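PDB 4A0S: octenoyl-CoA reductase/carboxylase from Streptomyces sp., which catalyses the NADPH-dependent reductive carboxylation of 2-octenoyl-CoA, probably supplying an alkylmalonyl-CoA extender unit for cinnabaramide polyketide biosynthesis. Local coordinates for residues M218-G228 and A303-T314. Numbering follows the deposited sequence.
Sequences MKQGDIVLIWG and AGREPDIVFEHT. With NAP (NADP nicotinamide-adenine-dinucleotide phosphate), chain F.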
loop_
_atom_site.group_PDB
_atom_site.type_symbol
_atom_site.label_atom_id
_atom_site.label_comp_id
_atom_site.label_asym_id
_atom_site.label_seq_id
_atom_site.Cartn_x
_atom_site.Cartn_y
_atom_site.Cartn_z
ATOM N N MET A 218 9.664 5.856 -3.851
ATOM C CA MET A 218 9.751 6.575 -5.099
ATOM C C MET A 218 9.408 5.686 -6.280
ATOM O O MET A 218 9.559 4.468 -6.222
ATOM C CB MET A 218 11.172 7.067 -5.287
ATOM C CG MET A 218 12.113 5.951 -5.613
ATOM S SD MET A 218 13.642 6.628 -6.213
ATOM C CE MET A 218 13.055 8.050 -7.084
ATOM N N LYS A 219 8.958 6.306 -7.361
ATOM C CA LYS A 219 8.822 5.606 -8.618
ATOM C C LYS A 219 9.605 6.390 -9.656
ATOM O O LYS A 219 9.896 7.567 -9.467
ATOM C CB LYS A 219 7.354 5.505 -9.011
ATOM C CG LYS A 219 6.714 6.841 -9.306
ATOM C CD LYS A 219 5.254 6.666 -9.764
ATOM C CE LYS A 219 4.599 8.042 -9.941
ATOM N NZ LYS A 219 4.650 8.860 -8.678
ATOM N N GLN A 220 9.941 5.759 -10.763
ATOM C CA GLN A 220 10.625 6.499 -11.810
ATOM C C GLN A 220 9.774 7.718 -12.169
ATOM O O GLN A 220 8.538 7.662 -12.135
ATOM C CB GLN A 220 10.842 5.610 -13.015
ATOM C CG GLN A 220 9.546 5.153 -13.691
ATOM C CD GLN A 220 9.813 4.025 -14.644
ATOM O OE1 GLN A 220 9.958 4.241 -15.848
ATOM N NE2 GLN A 220 9.929 2.821 -14.108
ATOM N N GLY A 221 10.438 8.827 -12.463
ATOM C CA GLY A 221 9.739 10.048 -12.804
ATOM C C GLY A 221 9.512 10.966 -11.620
ATOM O O GLY A 221 9.252 12.156 -11.793
ATOM N N ASP A 222 9.622 10.417 -10.415
ATOM C CA ASP A 222 9.463 11.203 -9.214
ATOM C C ASP A 222 10.600 12.186 -9.116
ATOM O O ASP A 222 11.737 11.849 -9.409
ATOM C CB ASP A 222 9.482 10.309 -7.978
ATOM C CG ASP A 222 8.112 9.757 -7.646
ATOM O OD1 ASP A 222 7.114 10.173 -8.302
ATOM O OD2 ASP A 222 8.043 8.934 -6.718
ATOM N N ILE A 223 10.269 13.401 -8.702
ATOM C CA ILE A 223 11.257 14.422 -8.420
ATOM C C ILE A 223 11.471 14.396 -6.925
ATOM O O ILE A 223 10.518 14.443 -6.159
ATOM C CB ILE A 223 10.770 15.792 -8.889
ATOM C CG1 ILE A 223 10.696 15.791 -10.414
ATOM C CG2 ILE A 223 11.709 16.880 -8.388
ATOM C CD1 ILE A 223 9.702 16.750 -10.983
ATOM N N VAL A 224 12.717 14.273 -6.505
ATOM C CA VAL A 224 12.997 14.113 -5.098
ATOM C C VAL A 224 13.941 15.208 -4.685
ATOM O O VAL A 224 15.077 15.281 -5.163
ATOM C CB VAL A 224 13.636 12.749 -4.779
ATOM C CG1 VAL A 224 13.870 12.616 -3.292
ATOM C CG2 VAL A 224 12.748 11.596 -5.280
ATOM N N LEU A 225 13.465 16.059 -3.791
ATOM C CA LEU A 225 14.285 17.120 -3.274
ATOM C C LEU A 225 15.087 16.546 -2.139
ATOM O O LEU A 225 14.534 15.980 -1.198
ATOM C CB LEU A 225 13.422 18.257 -2.769
ATOM C CG LEU A 225 14.180 19.488 -2.283
ATOM C CD1 LEU A 225 14.812 20.207 -3.463
ATOM C CD2 LEU A 225 13.230 20.396 -1.550
ATOM N N ILE A 226 16.398 16.668 -2.229
ATOM C CA ILE A 226 17.247 16.040 -1.252
ATOM C C ILE A 226 17.974 17.133 -0.496
ATOM O O ILE A 226 18.835 17.808 -1.047
ATOM C CB ILE A 226 18.255 15.091 -1.918
ATOM C CG1 ILE A 226 17.501 14.039 -2.744
ATOM C CG2 ILE A 226 19.157 14.436 -0.851
ATOM C CD1 ILE A 226 18.323 13.347 -3.758
ATOM N N TRP A 227 17.613 17.299 0.767
ATOM C CA TRP A 227 18.345 18.181 1.659
ATOM C C TRP A 227 19.699 17.607 2.038
ATOM O O TRP A 227 19.909 16.391 1.969
ATOM C CB TRP A 227 17.543 18.408 2.922
ATOM C CG TRP A 227 16.338 19.210 2.696
ATOM C CD1 TRP A 227 15.046 18.761 2.665
ATOM C CD2 TRP A 227 16.284 20.612 2.452
ATOM N NE1 TRP A 227 14.195 19.795 2.422
ATOM C CE2 TRP A 227 14.922 20.951 2.297
ATOM C CE3 TRP A 227 17.252 21.625 2.367
ATOM C CZ2 TRP A 227 14.498 22.264 2.053
ATOM C CZ3 TRP A 227 16.834 22.927 2.125
ATOM C CH2 TRP A 227 15.466 23.235 1.973
ATOM N N GLY A 228 20.608 18.486 2.466
ATOM C CA GLY A 228 21.934 18.062 2.908
ATOM C C GLY A 228 22.471 16.995 1.982
ATOM O O GLY A 228 22.966 15.954 2.434
ATOM N N ALA A 303 13.382 20.974 -12.313
ATOM C CA ALA A 303 12.933 19.598 -12.458
ATOM C C ALA A 303 11.587 19.493 -13.153
ATOM O O ALA A 303 11.165 18.409 -13.509
ATOM C CB ALA A 303 12.871 18.925 -11.093
ATOM N N GLY A 304 10.900 20.615 -13.314
ATOM C CA GLY A 304 9.634 20.632 -14.038
ATOM C C GLY A 304 8.394 20.606 -13.171
ATOM O O GLY A 304 7.328 21.028 -13.601
ATOM N N ARG A 305 8.528 20.116 -11.942
ATOM C CA ARG A 305 7.412 20.080 -11.001
ATOM C C ARG A 305 7.902 20.273 -9.583
ATOM O O ARG A 305 9.087 20.163 -9.313
ATOM C CB ARG A 305 6.681 18.726 -11.060
ATOM C CG ARG A 305 6.221 18.308 -12.436
ATOM C CD ARG A 305 5.414 17.011 -12.382
ATOM N NE ARG A 305 6.026 15.985 -11.541
ATOM C CZ ARG A 305 6.818 15.019 -11.988
ATOM N NH1 ARG A 305 7.136 14.943 -13.269
ATOM N NH2 ARG A 305 7.315 14.132 -11.137
ATOM N N GLU A 306 6.973 20.525 -8.675
ATOM C CA GLU A 306 7.256 20.427 -7.253
ATOM C C GLU A 306 7.769 19.039 -6.911
ATOM O O GLU A 306 7.410 18.056 -7.557
ATOM C CB GLU A 306 6.013 20.716 -6.429
ATOM C CG GLU A 306 5.558 22.159 -6.497
ATOM C CD GLU A 306 4.115 22.309 -6.033
ATOM O OE1 GLU A 306 3.218 21.625 -6.595
ATOM O OE2 GLU A 306 3.880 23.090 -5.098
ATOM N N PRO A 307 8.627 18.950 -5.893
ATOM C CA PRO A 307 9.109 17.620 -5.583
ATOM C C PRO A 307 7.979 16.694 -5.140
ATOM O O PRO A 307 7.035 17.130 -4.502
ATOM C CB PRO A 307 10.094 17.862 -4.441
ATOM C CG PRO A 307 9.725 19.154 -3.871
ATOM C CD PRO A 307 9.236 19.971 -5.032
ATOM N N ASP A 308 8.091 15.433 -5.516
ATOM C CA ASP A 308 7.140 14.406 -5.144
ATOM C C ASP A 308 7.504 13.903 -3.769
ATOM O O ASP A 308 6.641 13.562 -2.967
ATOM C CB ASP A 308 7.239 13.284 -6.163
ATOM C CG ASP A 308 6.782 13.741 -7.528
ATOM O OD1 ASP A 308 5.591 14.088 -7.629
ATOM O OD2 ASP A 308 7.608 13.818 -8.466
ATOM N N ILE A 309 8.808 13.852 -3.517
ATOM C CA ILE A 309 9.322 13.404 -2.233
ATOM C C ILE A 309 10.372 14.403 -1.812
ATOM O O ILE A 309 11.226 14.788 -2.613
ATOM C CB ILE A 309 9.964 12.006 -2.318
ATOM C CG1 ILE A 309 8.944 10.946 -2.745
ATOM C CG2 ILE A 309 10.600 11.593 -0.969
ATOM C CD1 ILE A 309 9.617 9.704 -3.306
ATOM N N VAL A 310 10.296 14.819 -0.556
ATOM C CA VAL A 310 11.332 15.627 0.023
ATOM C C VAL A 310 12.045 14.737 1.011
ATOM O O VAL A 310 11.440 14.159 1.914
ATOM C CB VAL A 310 10.779 16.855 0.740
ATOM C CG1 VAL A 310 11.911 17.669 1.310
ATOM C CG2 VAL A 310 9.927 17.667 -0.221
ATOM N N PHE A 311 13.347 14.655 0.825
ATOM C CA PHE A 311 14.208 13.804 1.613
ATOM C C PHE A 311 14.776 14.679 2.718
ATOM O O PHE A 311 15.646 15.522 2.490
ATOM C CB PHE A 311 15.298 13.248 0.706
ATOM C CG PHE A 311 16.197 12.245 1.362
ATOM C CD1 PHE A 311 17.355 12.653 2.009
ATOM C CD2 PHE A 311 15.902 10.893 1.301
ATOM C CE1 PHE A 311 18.202 11.719 2.616
ATOM C CE2 PHE A 311 16.743 9.952 1.880
ATOM C CZ PHE A 311 17.894 10.374 2.554
ATOM N N GLU A 312 14.211 14.514 3.910
ATOM C CA GLU A 312 14.571 15.300 5.069
ATOM C C GLU A 312 15.513 14.609 6.031
ATOM O O GLU A 312 15.548 13.387 6.129
ATOM C CB GLU A 312 13.310 15.695 5.829
ATOM C CG GLU A 312 12.853 17.061 5.508
ATOM C CD GLU A 312 13.686 18.111 6.205
ATOM O OE1 GLU A 312 14.475 17.757 7.092
ATOM O OE2 GLU A 312 13.529 19.292 5.877
ATOM N N HIS A 313 16.271 15.419 6.757
ATOM C CA HIS A 313 17.112 14.946 7.848
ATOM C C HIS A 313 17.835 16.146 8.439
ATOM O O HIS A 313 18.377 16.078 9.527
ATOM C CB HIS A 313 18.122 13.932 7.352
ATOM C CG HIS A 313 18.942 14.424 6.210
ATOM N ND1 HIS A 313 20.146 15.075 6.381
ATOM C CD2 HIS A 313 18.739 14.347 4.873
ATOM C CE1 HIS A 313 20.650 15.374 5.196
ATOM N NE2 HIS A 313 19.813 14.946 4.268
ATOM N N THR A 314 17.819 17.244 7.689
ATOM C CA THR A 314 18.475 18.474 8.097
ATOM C C THR A 314 17.741 19.100 9.256
ATOM O O THR A 314 18.350 19.797 10.047
ATOM C CB THR A 314 18.565 19.473 6.948
ATOM O OG1 THR A 314 17.451 19.291 6.063
ATOM C CG2 THR A 314 19.855 19.252 6.186
HETATM P PA NAP F . 26.347 14.097 7.063
HETATM O O1A NAP F . 27.189 13.092 6.192
HETATM O O2A NAP F . 27.119 15.046 7.931
HETATM O O5B NAP F . 25.506 14.913 6.065
HETATM C C5B NAP F . 24.550 15.799 6.610
HETATM C C4B NAP F . 24.327 16.887 5.572
HETATM O O4B NAP F . 23.319 17.745 6.125
HETATM C C3B NAP F . 25.579 17.753 5.320
HETATM O O3B NAP F . 25.972 17.485 3.990
HETATM C C2B NAP F . 25.061 19.183 5.333
HETATM O O2B NAP F . 24.601 19.599 4.048
HETATM C C1B NAP F . 23.879 19.130 6.233
HETATM N N9A NAP F . 24.354 19.309 7.628
HETATM C C8A NAP F . 25.515 18.931 8.187
HETATM N N7A NAP F . 25.531 19.249 9.488
HETATM C C5A NAP F . 24.366 19.830 9.734
HETATM C C6A NAP F . 23.831 20.384 10.870
HETATM N N6A NAP F . 24.519 20.351 12.010
HETATM N N1A NAP F . 22.615 20.904 10.800
HETATM C C2A NAP F . 21.917 20.897 9.668
HETATM N N3A NAP F . 22.401 20.402 8.550
HETATM C C4A NAP F . 23.623 19.862 8.571
HETATM O O3 NAP F . 25.306 13.304 7.985
HETATM P PN NAP F . 24.327 12.155 7.430
HETATM O O1N NAP F . 25.158 10.853 7.705
HETATM O O2N NAP F . 23.813 12.400 6.035
HETATM O O5D NAP F . 23.200 12.286 8.552
HETATM C C5D NAP F . 22.386 13.451 8.459
HETATM C C4D NAP F . 21.394 13.330 9.581
HETATM O O4D NAP F . 20.675 12.067 9.359
HETATM C C3D NAP F . 22.049 13.189 10.956
HETATM O O3D NAP F . 21.186 13.965 11.812
HETATM C C2D NAP F . 21.953 11.710 11.267
HETATM O O2D NAP F . 21.897 11.466 12.692
HETATM C C1D NAP F . 20.582 11.449 10.674
HETATM N N1N NAP F . 20.576 10.068 10.253
HETATM C C2N NAP F . 19.500 9.302 10.647
HETATM C C3N NAP F . 19.509 8.001 10.230
HETATM C C7N NAP F . 18.360 7.178 10.665
HETATM O O7N NAP F . 17.398 7.664 11.268
HETATM N N7N NAP F . 18.516 5.913 10.381
HETATM C C4N NAP F . 20.538 7.465 9.450
HETATM C C5N NAP F . 21.617 8.226 9.036
HETATM C C6N NAP F . 21.630 9.551 9.441
HETATM P P2B NAP F . 24.429 21.189 3.866
HETATM O O1X NAP F . 24.383 21.173 2.238
HETATM O O2X NAP F . 23.019 21.686 4.465
HETATM O O3X NAP F . 25.689 21.714 4.512
HETATM O O HOH W 1 7.961 11.966 -14.683
#
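Ile223 lays its CD1 over the centre of one face of the Arg305 guanidinium, 3.5 Å from CZ. A bend at chi3 (-45°) folds the arginine chain back over this methyl. In the guanidinium plane, NH2 donates to Gly221 O (2.8 Å) and forms a salt bridge with Asp308 OD2 (2.7 Å). That oxygen uses its syn lone pair for Arg305 and its anti lone pair for Ile223 N (2.7 Å, 173°). Asp308 OD1 pairs with Arg327. With an alanine at Arg305, Gly221 O would probably lose this donor and Asp308 OD2 its charge partner on that side.

Beyond this end, strands 223-226 and 309-312 pair in parallel at the centre of the Rossmann sheet. Phe311 N binds Leu225 O almost straight (2.7 Å). Ile309 and Phe311 pack with Val224 and Ile226 on the face covered by helices 200-210 and 232-243. Val310 CG1 meets the Trp227 ring edge, 3.3 Å from NE1.

At the cofactor end, His313 NE2 donates to Trp227 O (2.7 Å) from above the carbonyl plane, while ND1 lies 3.5 Å from NADP C5D. Thus a salt bridge and backbone bonds join the strands at their start, and one imidazole-to-carbonyl bond ties the two loops where they meet NADP.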